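Local coordinates for propionate kinase (Francisella tularensis subsp. tularensis, PDB 3KHY) that phosphorylates propionate with ATP and, as a member of the acetokinase family, probably also interconverts acetate and acetyl phosphate, at the interface of chains A and B. Coordinates in Å, arbitrary orientation; residue numbers count along the deposited sequence, not the author numbering. Chains: chain A/B, Propionate kinase.

The interface of chains A and B. Residues chain A 225, 237, 239, 242, 253, 257, 260; chain B 239, 242-243.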
loop_
_atom_site.group_PDB
_atom_site.type_symbol
_atom_site.label_atom_id
_atom_site.label_comp_id
_atom_site.label_asym_id
_atom_site.label_seq_id
_atom_site.Cartn_x
_atom_site.Cartn_y
_atom_site.Cartn_z
ATOM N N LEU A 225 6.825 -0.047 -9.964
ATOM C CA LEU A 225 5.738 0.944 -9.912
ATOM C C LEU A 225 5.243 1.266 -8.487
ATOM O O LEU A 225 4.811 2.387 -8.214
ATOM C CB LEU A 225 4.551 0.461 -10.744
ATOM C CG LEU A 225 3.271 1.297 -10.651
ATOM C CD1 LEU A 225 3.512 2.721 -11.155
ATOM C CD2 LEU A 225 2.164 0.630 -11.440
ATOM N N ILE A 237 -1.477 2.808 -4.566
ATOM C CA ILE A 237 -2.807 3.293 -4.929
ATOM C C ILE A 237 -3.834 2.156 -4.800
ATOM O O ILE A 237 -3.484 0.979 -4.891
ATOM C CB ILE A 237 -2.802 3.891 -6.353
ATOM C CG1 ILE A 237 -4.112 4.616 -6.663
ATOM C CG2 ILE A 237 -2.535 2.807 -7.406
ATOM C CD1 ILE A 237 -3.973 5.545 -7.868
ATOM N N PRO A 239 -6.245 -0.525 -5.737
ATOM C CA PRO A 239 -6.400 -1.285 -6.984
ATOM C C PRO A 239 -7.755 -1.015 -7.636
ATOM O O PRO A 239 -7.909 -1.213 -8.839
ATOM C CB PRO A 239 -6.324 -2.745 -6.518
ATOM C CG PRO A 239 -6.633 -2.692 -5.017
ATOM C CD PRO A 239 -6.019 -1.405 -4.578
ATOM N N PHE A 242 -8.658 0.771 -11.227
ATOM C CA PHE A 242 -8.699 0.196 -12.564
ATOM C C PHE A 242 -10.142 0.058 -13.043
ATOM O O PHE A 242 -10.480 0.511 -14.131
ATOM C CB PHE A 242 -7.950 -1.133 -12.630
ATOM C CG PHE A 242 -6.452 -0.972 -12.753
ATOM C CD1 PHE A 242 -5.822 -1.091 -13.978
ATOM C CD2 PHE A 242 -5.686 -0.667 -11.645
ATOM C CE1 PHE A 242 -4.430 -0.927 -14.090
ATOM C CE2 PHE A 242 -4.296 -0.504 -11.751
ATOM C CZ PHE A 242 -3.679 -0.637 -12.975
ATOM N N VAL A 253 -6.590 -1.518 -19.701
ATOM C CA VAL A 253 -5.605 -1.835 -18.673
ATOM C C VAL A 253 -4.250 -1.235 -19.036
ATOM O O VAL A 253 -3.545 -0.708 -18.181
ATOM C CB VAL A 253 -5.411 -3.354 -18.495
ATOM C CG1 VAL A 253 -4.327 -3.630 -17.459
ATOM C CG2 VAL A 253 -6.695 -4.013 -18.086
ATOM N N THR A 257 -2.358 1.571 -16.883
ATOM C CA THR A 257 -1.047 1.248 -16.338
ATOM C C THR A 257 -0.002 2.245 -16.832
ATOM O O THR A 257 0.887 2.663 -16.076
ATOM C CB THR A 257 -0.611 -0.185 -16.717
ATOM O OG1 THR A 257 -1.562 -1.132 -16.212
ATOM C CG2 THR A 257 0.770 -0.505 -16.135
ATOM N N LEU A 260 -0.280 5.374 -14.798
ATOM C CA LEU A 260 0.306 5.260 -13.460
ATOM C C LEU A 260 1.828 5.265 -13.492
ATOM O O LEU A 260 2.468 5.665 -12.526
ATOM C CB LEU A 260 -0.183 3.990 -12.766
ATOM C CG LEU A 260 -1.656 3.927 -12.356
ATOM C CD1 LEU A 260 -2.012 2.512 -11.936
ATOM C CD2 LEU A 260 -1.937 4.908 -11.198
ATOM N N PRO B 239 -0.448 -2.170 -8.044
ATOM C CA PRO B 239 -1.336 -1.975 -9.199
ATOM C C PRO B 239 -0.799 -2.665 -10.452
ATOM O O PRO B 239 -1.566 -2.895 -11.375
ATOM C CB PRO B 239 -1.318 -0.453 -9.409
ATOM C CG PRO B 239 -0.085 0.024 -8.692
ATOM C CD PRO B 239 -0.002 -0.883 -7.488
ATOM N N PHE B 242 -2.550 -5.819 -12.451
ATOM C CA PHE B 242 -3.574 -5.788 -13.489
ATOM C C PHE B 242 -2.983 -6.098 -14.859
ATOM O O PHE B 242 -3.470 -6.985 -15.556
ATOM C CB PHE B 242 -4.349 -4.469 -13.493
ATOM C CG PHE B 242 -5.413 -4.403 -12.440
ATOM C CD1 PHE B 242 -6.741 -4.701 -12.747
ATOM C CD2 PHE B 242 -5.088 -4.088 -11.135
ATOM C CE1 PHE B 242 -7.719 -4.656 -11.772
ATOM C CE2 PHE B 242 -6.071 -4.048 -10.151
ATOM C CZ PHE B 242 -7.378 -4.322 -10.471
ATOM N N ALA B 243 -1.936 -5.373 -15.239
ATOM C CA ALA B 243 -1.287 -5.601 -16.528
ATOM C C ALA B 243 -0.689 -7.005 -16.575
ATOM O O ALA B 243 -0.733 -7.694 -17.601
ATOM C CB ALA B 243 -0.205 -4.554 -16.774
HETATM O O HOH W 1 -1.092 -2.878 -14.068
#
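A:Phe242 and B:Phe242 lie face to face across the two-fold axis of this acetokinase-family homodimer, their planes 3° apart and their centroids separated by 4.1 Å. Both side chains leave the first turn of helix 241-249 with CG anti to the carbonyl carbon (chi1 -80° in each) and run past each other in opposite directions, with CG of either ring over the centre of the other. CD2 of A:Phe242 approaches CD2 of B:Phe242 to 3.5 Å. The tip of each ring also reaches the loop before the partner's helix, CZ standing near the carbonyl O of the partner's Pro239. A:Pro239 CB lies in the plane of the B:Phe242 ring, beside CE2.

On the other flank, the pyrrolidine of B:Pro239 is pressed among aliphatic branches. Its CG meets CD2 of A:Leu225 at 3.6 Å, and the A:Ile237 side chain crosses the proline at about a right angle, touching its CG with CG2. CB faces CE2 of A:Phe242 and, more distantly at 4.0 Å, CD1 of A:Leu260.

Towards helix 253-262 carbon contacts are few, and the chains are joined through an ordered water. A:Val253 lays CG1 against CA of B:Ala243 at 3.7 Å, but no direct polar bond spans this patch. The water O lies 2.8 Å from the hydroxyl OG1 of A:Thr257, which holds it from across the interface. It sits between B:Pro239 O and B:Ala243 N, four residues on; these two atoms are 4.6 Å apart, too far for a direct bond, and the water takes the place of a first-turn helical bond. At chi1 -60° the hydroxyl is turned back along its own helix, where OG1 donates to A:Val253 O and lies in plane at the edge of the A:Phe242 ring. The centre of the patch lies about 20 Å from A:Asp142, the predicted active-site residue.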